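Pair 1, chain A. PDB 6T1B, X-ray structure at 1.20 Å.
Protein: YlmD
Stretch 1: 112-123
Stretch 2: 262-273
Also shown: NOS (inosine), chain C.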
# COMPACT_ATOMS: atom_id res chain seq x y z
N THR A 112 -11.62 -5.63 4.80
CA THR A 112 -13.05 -5.85 4.77
C THR A 112 -13.35 -7.23 4.21
O THR A 112 -12.60 -7.75 3.37
CB THR A 112 -13.77 -4.78 3.94
OG1 THR A 112 -15.18 -4.92 4.03
CG2 THR A 112 -13.36 -4.86 2.47
N ASP A 113 -14.44 -7.81 4.67
CA ASP A 113 -14.95 -9.04 4.09
C ASP A 113 -16.21 -8.82 3.26
O ASP A 113 -16.85 -9.78 2.85
CB ASP A 113 -15.12 -10.14 5.15
CG ASP A 113 -16.20 -9.82 6.16
OD1 ASP A 113 -16.84 -8.78 6.04
OD2 ASP A 113 -16.41 -10.64 7.09
N GLU A 114 -16.53 -7.57 2.95
CA GLU A 114 -17.71 -7.24 2.17
C GLU A 114 -17.32 -6.82 0.76
O GLU A 114 -16.25 -6.24 0.55
CB GLU A 114 -18.51 -6.11 2.84
CG GLU A 114 -18.95 -6.46 4.24
CD GLU A 114 -19.87 -5.45 4.89
OE1 GLU A 114 -20.25 -5.70 6.05
OE2 GLU A 114 -20.21 -4.43 4.26
N ALA A 115 -18.19 -7.12 -0.20
CA ALA A 115 -18.03 -6.57 -1.54
C ALA A 115 -18.58 -5.14 -1.60
O ALA A 115 -19.33 -4.69 -0.72
CB ALA A 115 -18.74 -7.43 -2.57
N GLY A 116 -18.21 -4.42 -2.65
CA GLY A 116 -18.71 -3.07 -2.82
C GLY A 116 -18.00 -2.02 -2.02
O GLY A 116 -18.49 -0.89 -1.91
N VAL A 117 -16.81 -2.32 -1.50
CA VAL A 117 -16.06 -1.43 -0.63
C VAL A 117 -14.63 -1.39 -1.17
O VAL A 117 -13.93 -2.41 -1.15
CB VAL A 117 -16.06 -1.95 0.83
CG1 VAL A 117 -15.20 -1.09 1.70
CG2 VAL A 117 -17.48 -2.03 1.33
N LEU A 118 -14.19 -0.23 -1.64
CA LEU A 118 -12.85 -0.09 -2.19
C LEU A 118 -11.93 0.49 -1.14
O LEU A 118 -12.03 1.67 -0.81
CB LEU A 118 -12.85 0.77 -3.46
CG LEU A 118 -11.54 0.66 -4.25
CD1 LEU A 118 -11.42 -0.67 -4.99
CD2 LEU A 118 -11.36 1.84 -5.21
N LEU A 119 -11.00 -0.31 -0.62
CA LEU A 119 -10.00 0.20 0.29
C LEU A 119 -9.02 1.01 -0.53
O LEU A 119 -8.56 0.55 -1.59
CB LEU A 119 -9.27 -0.96 0.98
CG LEU A 119 -10.22 -1.98 1.63
CD1 LEU A 119 -9.37 -3.08 2.26
CD2 LEU A 119 -11.15 -1.39 2.61
N ALA A 120 -8.64 2.19 -0.05
CA ALA A 120 -7.88 3.12 -0.86
C ALA A 120 -6.88 3.85 0.03
O ALA A 120 -7.28 4.63 0.91
CB ALA A 120 -8.84 4.09 -1.55
N LEU A 121 -5.58 3.62 -0.20
CA LEU A 121 -4.50 4.21 0.57
C LEU A 121 -3.49 4.88 -0.36
O LEU A 121 -3.31 4.45 -1.51
CB LEU A 121 -3.80 3.16 1.45
CG LEU A 121 -4.49 2.80 2.77
CD1 LEU A 121 -5.76 1.98 2.71
CD2 LEU A 121 -3.48 2.10 3.69
N CYS A 122 -2.84 5.93 0.14
CA CYS A 122 -1.94 6.75 -0.66
C CYS A 122 -0.49 6.39 -0.42
O CYS A 122 -0.11 6.10 0.72
CB CYS A 122 -2.14 8.21 -0.28
SG CYS A 122 -3.66 8.95 -0.93
N PHE A 123 0.32 6.48 -1.49
CA PHE A 123 1.70 6.04 -1.46
C PHE A 123 2.58 6.91 -2.35
O PHE A 123 2.17 7.32 -3.43
CB PHE A 123 1.81 4.60 -1.98
CG PHE A 123 1.21 3.63 -1.04
CD1 PHE A 123 1.98 3.10 -0.02
CD2 PHE A 123 -0.12 3.32 -1.10
CE1 PHE A 123 1.42 2.24 0.91
CE2 PHE A 123 -0.68 2.46 -0.17
CZ PHE A 123 0.09 1.93 0.84
N GLY A 262 3.11 14.33 -5.40
CA GLY A 262 1.80 13.73 -5.31
C GLY A 262 1.84 12.38 -4.60
O GLY A 262 2.86 11.92 -4.07
N ARG A 263 0.68 11.75 -4.59
CA ARG A 263 0.53 10.39 -4.12
C ARG A 263 -0.21 9.53 -5.14
O ARG A 263 -1.20 9.97 -5.74
CB ARG A 263 -0.28 10.36 -2.82
CG ARG A 263 0.33 11.13 -1.67
CD ARG A 263 1.58 10.45 -1.16
NE ARG A 263 2.16 11.14 -0.02
CZ ARG A 263 3.14 12.03 -0.09
NH1 ARG A 263 3.67 12.37 -1.26
NH2 ARG A 263 3.60 12.62 1.01
N MET A 264 0.30 8.32 -5.32
CA MET A 264 -0.47 7.30 -6.00
C MET A 264 -1.49 6.71 -5.03
O MET A 264 -1.33 6.81 -3.81
CB MET A 264 0.44 6.17 -6.47
CG MET A 264 1.48 6.52 -7.51
SD MET A 264 3.02 7.24 -6.90
CE MET A 264 3.79 5.82 -6.10
N LEU A 265 -2.53 6.09 -5.57
CA LEU A 265 -3.49 5.36 -4.76
C LEU A 265 -3.30 3.88 -5.01
O LEU A 265 -3.32 3.44 -6.18
CB LEU A 265 -4.92 5.71 -5.15
CG LEU A 265 -6.01 5.34 -4.15
CD1 LEU A 265 -5.99 6.36 -3.00
CD2 LEU A 265 -7.35 5.22 -4.82
N ALA A 266 -3.11 3.13 -3.94
CA ALA A 266 -3.25 1.67 -3.96
C ALA A 266 -4.68 1.36 -3.56
O ALA A 266 -5.25 2.01 -2.68
CB ALA A 266 -2.31 1.03 -2.94
N PHE A 267 -5.26 0.36 -4.21
CA PHE A 267 -6.66 0.08 -3.96
C PHE A 267 -6.91 -1.41 -4.07
O PHE A 267 -6.22 -2.12 -4.81
CB PHE A 267 -7.58 0.85 -4.91
CG PHE A 267 -7.21 0.70 -6.35
CD1 PHE A 267 -7.73 -0.34 -7.12
CD2 PHE A 267 -6.33 1.59 -6.95
CE1 PHE A 267 -7.37 -0.47 -8.45
CE2 PHE A 267 -5.99 1.44 -8.28
CZ PHE A 267 -6.49 0.41 -9.02
N ILE A 268 -7.86 -1.88 -3.28
CA ILE A 268 -8.35 -3.25 -3.42
C ILE A 268 -9.80 -3.32 -2.96
O ILE A 268 -10.17 -2.75 -1.92
CB ILE A 268 -7.44 -4.26 -2.68
CG1 ILE A 268 -7.85 -5.71 -2.97
CG2 ILE A 268 -7.43 -4.02 -1.16
CD1 ILE A 268 -6.81 -6.74 -2.52
N GLY A 269 -10.60 -4.07 -3.70
CA GLY A 269 -12.00 -4.28 -3.36
C GLY A 269 -12.58 -5.37 -4.23
O GLY A 269 -11.94 -5.81 -5.19
N ARG A 270 -13.78 -5.80 -3.89
CA ARG A 270 -14.51 -6.77 -4.68
C ARG A 270 -15.79 -6.15 -5.19
O ARG A 270 -16.46 -5.41 -4.47
CB ARG A 270 -14.79 -8.02 -3.86
CG ARG A 270 -13.51 -8.77 -3.56
CD ARG A 270 -13.74 -10.10 -2.89
NE ARG A 270 -14.45 -9.97 -1.62
CZ ARG A 270 -15.72 -10.33 -1.43
NH1 ARG A 270 -16.43 -10.85 -2.42
NH2 ARG A 270 -16.28 -10.19 -0.23
N ARG A 271 -16.13 -6.45 -6.44
CA ARG A 271 -17.34 -5.90 -7.03
C ARG A 271 -18.57 -6.60 -6.48
O ARG A 271 -18.57 -7.82 -6.27
CB ARG A 271 -17.30 -6.09 -8.55
CG ARG A 271 -16.16 -5.39 -9.23
CD ARG A 271 -16.37 -5.40 -10.76
NE ARG A 271 -15.20 -4.82 -11.40
CZ ARG A 271 -14.97 -3.51 -11.49
NH1 ARG A 271 -15.85 -2.65 -11.01
NH2 ARG A 271 -13.88 -3.07 -12.09
N GLU A 272 -19.63 -5.82 -6.29
CA GLU A 272 -20.95 -6.29 -5.91
C GLU A 272 -21.75 -6.50 -7.19
O GLU A 272 -21.90 -5.57 -7.99
CB GLU A 272 -21.61 -5.20 -5.07
CG GLU A 272 -22.40 -5.66 -3.88
CD GLU A 272 -22.74 -4.51 -2.96
OE1 GLU A 272 -22.49 -3.34 -3.34
OE2 GLU A 272 -23.23 -4.76 -1.84
N GLU A 273 -22.27 -7.72 -7.39
CA GLU A 273 -23.04 -8.03 -8.60
C GLU A 273 -24.46 -7.45 -8.53
O GLU A 273 -25.00 -6.96 -9.53
CB GLU A 273 -23.14 -9.55 -8.82
CG GLU A 273 -21.83 -10.34 -8.74
CD GLU A 273 -20.68 -9.70 -9.52
OE1 GLU A 273 -19.51 -9.92 -9.14
OE2 GLU A 273 -20.95 -8.97 -10.50
N9 NOS C . -0.94 11.92 2.72
C4 NOS C . -2.06 11.18 2.73
N3 NOS C . -2.44 9.92 3.42
C2 NOS C . -3.77 9.40 3.24
N1 NOS C . -4.73 10.06 2.40
C6 NOS C . -4.41 11.26 1.72
O6 NOS C . -5.26 11.75 1.02
C5 NOS C . -2.98 11.80 1.92
N7 NOS C . -2.41 12.84 1.41
C8 NOS C . -1.17 12.95 1.89
C5' NOS C . 1.15 8.17 2.92
O5' NOS C . 2.21 7.56 2.18
C4' NOS C . 1.56 9.53 3.42
O4' NOS C . 0.89 10.53 2.62
C1' NOS C . 0.26 11.48 3.45
C2' NOS C . 0.03 10.80 4.80
O2' NOS C . 0.04 11.76 5.85
C3' NOS C . 1.21 9.83 4.88
O3' NOS C . 2.33 10.49 5.50
O HOH W 1 -14.99 -4.81 -1.46
O HOH W 2 -13.87 -8.02 0.46

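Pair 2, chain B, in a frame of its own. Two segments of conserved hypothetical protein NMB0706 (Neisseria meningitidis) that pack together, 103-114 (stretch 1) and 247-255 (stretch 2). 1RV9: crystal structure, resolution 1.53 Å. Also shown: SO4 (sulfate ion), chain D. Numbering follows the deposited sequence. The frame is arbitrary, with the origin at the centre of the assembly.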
# COMPACT_ATOMS: atom_id res chain seq x y z
N VAL B 103 -9.20 -8.34 0.63
CA VAL B 103 -10.48 -7.71 0.35
C VAL B 103 -11.46 -8.02 1.47
O VAL B 103 -11.28 -8.98 2.22
CB VAL B 103 -11.08 -8.23 -0.98
CG1 VAL B 103 -10.13 -7.95 -2.13
CG2 VAL B 103 -11.34 -9.73 -0.88
N ASP B 104 -12.49 -7.19 1.60
CA ASP B 104 -13.51 -7.41 2.62
C ASP B 104 -14.82 -6.71 2.30
O ASP B 104 -14.83 -5.63 1.72
CB ASP B 104 -13.05 -6.93 4.00
CG ASP B 104 -14.11 -7.14 5.05
OD1 ASP B 104 -14.69 -6.15 5.54
OD2 ASP B 104 -14.39 -8.32 5.37
N ASP B 105 -15.92 -7.33 2.71
CA ASP B 105 -17.25 -6.77 2.50
C ASP B 105 -18.11 -7.05 3.74
O ASP B 105 -19.34 -6.99 3.68
CB ASP B 105 -17.90 -7.39 1.26
CG ASP B 105 -18.26 -8.85 1.45
OD1 ASP B 105 -17.72 -9.50 2.36
OD2 ASP B 105 -19.09 -9.36 0.66
N THR B 106 -17.45 -7.35 4.86
CA THR B 106 -18.14 -7.67 6.11
C THR B 106 -18.09 -6.59 7.18
O THR B 106 -19.00 -6.49 8.01
CB THR B 106 -17.56 -8.95 6.74
OG1 THR B 106 -16.24 -8.67 7.24
CG2 THR B 106 -17.49 -10.07 5.72
N GLY B 107 -17.03 -5.79 7.17
CA GLY B 107 -16.88 -4.75 8.17
C GLY B 107 -16.45 -5.36 9.50
O GLY B 107 -16.56 -4.73 10.55
N LYS B 108 -15.94 -6.58 9.44
CA LYS B 108 -15.51 -7.28 10.65
C LYS B 108 -14.00 -7.37 10.79
O LYS B 108 -13.49 -8.05 11.68
CB LYS B 108 -16.11 -8.69 10.66
CG LYS B 108 -17.63 -8.70 10.69
CD LYS B 108 -18.17 -10.12 10.64
CE LYS B 108 -19.69 -10.12 10.74
NZ LYS B 108 -20.15 -9.51 12.02
N VAL B 109 -13.29 -6.66 9.93
CA VAL B 109 -11.83 -6.69 9.95
C VAL B 109 -11.32 -5.56 9.08
O VAL B 109 -12.03 -5.09 8.18
CB VAL B 109 -11.32 -8.05 9.39
CG1 VAL B 109 -11.83 -8.24 7.96
CG2 VAL B 109 -9.80 -8.11 9.43
N ALA B 110 -10.11 -5.09 9.35
CA ALA B 110 -9.51 -4.04 8.54
C ALA B 110 -8.47 -4.64 7.61
O ALA B 110 -7.68 -5.50 8.01
CB ALA B 110 -8.85 -2.99 9.45
N CYS B 111 -8.49 -4.21 6.35
CA CYS B 111 -7.52 -4.67 5.36
C CYS B 111 -6.31 -3.77 5.55
O CYS B 111 -6.46 -2.58 5.82
CB CYS B 111 -8.05 -4.48 3.94
SG CYS B 111 -9.53 -5.44 3.57
N ALA B 112 -5.12 -4.33 5.41
CA ALA B 112 -3.92 -3.53 5.61
C ALA B 112 -2.71 -4.05 4.87
O ALA B 112 -2.55 -5.25 4.65
CB ALA B 112 -3.60 -3.47 7.10
N VAL B 113 -1.87 -3.11 4.45
CA VAL B 113 -0.61 -3.43 3.79
C VAL B 113 0.46 -2.55 4.45
O VAL B 113 0.19 -1.40 4.81
CB VAL B 113 -0.65 -3.20 2.26
CG1 VAL B 113 -1.59 -4.22 1.62
CG2 VAL B 113 -1.09 -1.79 1.94
N MET B 114 1.65 -3.12 4.63
CA MET B 114 2.76 -2.42 5.27
C MET B 114 3.81 -2.04 4.23
O MET B 114 4.14 -2.84 3.36
CB MET B 114 3.40 -3.34 6.31
CG MET B 114 2.45 -3.75 7.42
SD MET B 114 3.16 -5.06 8.43
CE MET B 114 2.69 -6.49 7.49
N ARG B 247 8.09 -0.02 9.22
CA ARG B 247 7.08 -0.05 8.18
C ARG B 247 5.82 0.64 8.68
O ARG B 247 5.38 0.40 9.81
CB ARG B 247 6.72 -1.50 7.82
CG ARG B 247 7.85 -2.29 7.17
CD ARG B 247 8.13 -1.81 5.76
NE ARG B 247 9.17 -2.62 5.11
CZ ARG B 247 10.47 -2.50 5.33
NH1 ARG B 247 10.93 -1.60 6.19
NH2 ARG B 247 11.32 -3.29 4.70
N MET B 248 5.25 1.52 7.87
CA MET B 248 4.00 2.14 8.26
C MET B 248 2.95 1.31 7.53
O MET B 248 3.29 0.35 6.84
CB MET B 248 3.92 3.62 7.84
CG MET B 248 4.26 3.91 6.40
SD MET B 248 5.99 4.36 6.18
CE MET B 248 6.05 4.44 4.40
N ALA B 249 1.68 1.64 7.69
CA ALA B 249 0.66 0.84 7.02
C ALA B 249 -0.49 1.67 6.51
O ALA B 249 -0.72 2.78 6.98
CB ALA B 249 0.14 -0.22 7.96
N SER B 250 -1.17 1.13 5.51
CA SER B 250 -2.34 1.78 4.95
C SER B 250 -3.47 0.80 5.21
O SER B 250 -3.42 -0.35 4.74
CB SER B 250 -2.15 2.04 3.46
OG SER B 250 -1.11 2.98 3.27
N LEU B 251 -4.46 1.25 5.97
CA LEU B 251 -5.59 0.41 6.36
C LEU B 251 -6.91 0.96 5.86
O LEU B 251 -7.07 2.17 5.70
CB LEU B 251 -5.66 0.29 7.89
CG LEU B 251 -4.45 -0.24 8.65
CD1 LEU B 251 -3.38 0.84 8.76
CD2 LEU B 251 -4.90 -0.68 10.04
N ILE B 252 -7.85 0.06 5.63
CA ILE B 252 -9.17 0.44 5.17
C ILE B 252 -10.19 -0.55 5.72
O ILE B 252 -9.91 -1.75 5.83
CB ILE B 252 -9.24 0.50 3.62
CG1 ILE B 252 -10.59 1.05 3.18
CG2 ILE B 252 -8.99 -0.88 3.02
CD1 ILE B 252 -10.63 1.42 1.71
N TRP B 253 -11.35 -0.05 6.10
CA TRP B 253 -12.39 -0.92 6.61
C TRP B 253 -13.76 -0.30 6.44
O TRP B 253 -13.88 0.90 6.17
CB TRP B 253 -12.14 -1.25 8.09
CG TRP B 253 -12.21 -0.08 9.05
CD1 TRP B 253 -13.27 0.29 9.83
CD2 TRP B 253 -11.15 0.84 9.36
NE1 TRP B 253 -12.93 1.37 10.61
CE2 TRP B 253 -11.64 1.73 10.34
CE3 TRP B 253 -9.84 1.00 8.90
CZ2 TRP B 253 -10.85 2.76 10.88
CZ3 TRP B 253 -9.05 2.02 9.43
CH2 TRP B 253 -9.57 2.89 10.41
N LEU B 254 -14.78 -1.14 6.56
CA LEU B 254 -16.16 -0.70 6.47
C LEU B 254 -16.65 -0.52 7.90
O LEU B 254 -16.39 -1.36 8.77
CB LEU B 254 -17.01 -1.76 5.77
CG LEU B 254 -16.74 -1.96 4.29
CD1 LEU B 254 -17.37 -3.27 3.82
CD2 LEU B 254 -17.31 -0.77 3.50
N ASP B 255 -17.33 0.59 8.14
CA ASP B 255 -17.87 0.89 9.46
C ASP B 255 -19.28 1.41 9.23
O ASP B 255 -19.51 2.62 9.19
CB ASP B 255 -17.01 1.95 10.16
CG ASP B 255 -17.66 2.48 11.43
OD1 ASP B 255 -18.38 1.70 12.09
OD2 ASP B 255 -17.45 3.66 11.76
S SO4 D . 10.11 -5.86 2.24
O1 SO4 D . 11.00 -7.04 2.26
O2 SO4 D . 9.65 -5.58 3.62
O3 SO4 D . 10.84 -4.70 1.72
O4 SO4 D . 8.94 -6.14 1.39
O HOH W 3 -13.94 -3.82 6.72
O HOH W 4 -17.14 -2.20 11.33
O HOH W 5 6.76 -4.07 3.91

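Pair 1 and pair 2 are built on the same frame, two antiparallel strands joined through their backbones and preceded, in the first stretch, by a loop that folds back against the end of the second. Fourteen central residues superpose with an RMSD of 1.0 Å, and the N-to-C directions of the strands make angles of 165° in pair 1 and 164° in pair 2, with closest approaches of the axes of 4.5 and 4.6 Å.

The register is identical. Leu A119 faces Ile A268 as Cys B111 faces Ile B252, and each couple is closed by two hydrogen bonds: Leu A119 N to Ile A268 O (2.9 Å) and Ile A268 N to Leu A119 O (3.0 Å), against Cys B111 N to Ile B252 O (2.9 Å) and Ile B252 N to Cys B111 O (3.0 Å). Two residues on, Leu A121 with Ala A266 matches Val B113 with Ser B250, again doubly bonded. Between these rungs the strands draw together, and CA-H...O contacts fill the gaps, as from Ala A120 CA to Ala A266 O (3.4 Å) and from Ala B112 CA to Ser B250 O (3.3 Å).

Side chains vary more than the backbone. On the face carrying Ile A268 and its counterpart Ile B252, Leu A119 reaches Ile A268 with a terminal methyl (CD1 to CG2, 4.0 Å), whereas the shorter Cys B111 makes its contact through CB, 3.8 Å from Ile B252 CG2. On the other face bulk is distributed differently. Alanine occupies the matched position in both pairs, but Ala A120 CB touches Leu A265 CD2 (3.8 Å), one rung along, while Ala B112 CB packs on Leu B251 CG (3.7 Å), directly across. Leu A265 corresponds to the small Ala B249, and its partner Cys A122 to the long Met B114: in pair 1 the larger residue of the couple is on the second strand, in pair 2 on the first. Cys A122 SG lies 4.1 Å from Leu A265 CD1, and Met B114 CG 4.3 Å from Ala B249 CB.

A comparable difference in size occurs where Leu A118 matches Ala B110, their CA atoms 0.1 Å apart. Opposite them stand Gly A269 and Trp B253. An ideal CB on Gly A269 would lie 2.7 Å from Val A117 O, a clash, and 3.1 Å from Leu A118 CD1. In pair 2 Trp B253 CB is accommodated 4.0 Å from Ala B110 CB, and the end of the tryptophan side chain leads away.

At the loop, Arg A270 and Leu B254 occupy one position. The guanidinium of Arg A270 sets a face over Ala A115 CB; Leu B254 instead places CD1 3.7 Å from Asp B105 CA. Gly A116 N donates to Arg A270 O (2.7 Å); its counterpart Lys B108 makes no such bond, its N lying 5.3 Å from Leu B254 O. There water 4 bridges the preceding residue and the second stretch, its O 2.7 Å from Gly B107 O and 2.8 Å from Leu B254 O. Water 1 accepts from Arg A270 N (2.9 Å from its O), and its O lies 2.6 Å from Val A117 O; water 3 accepts from Leu B254 N (2.8 Å from its O) and donates to Val B109 O, 2.7 Å from its O.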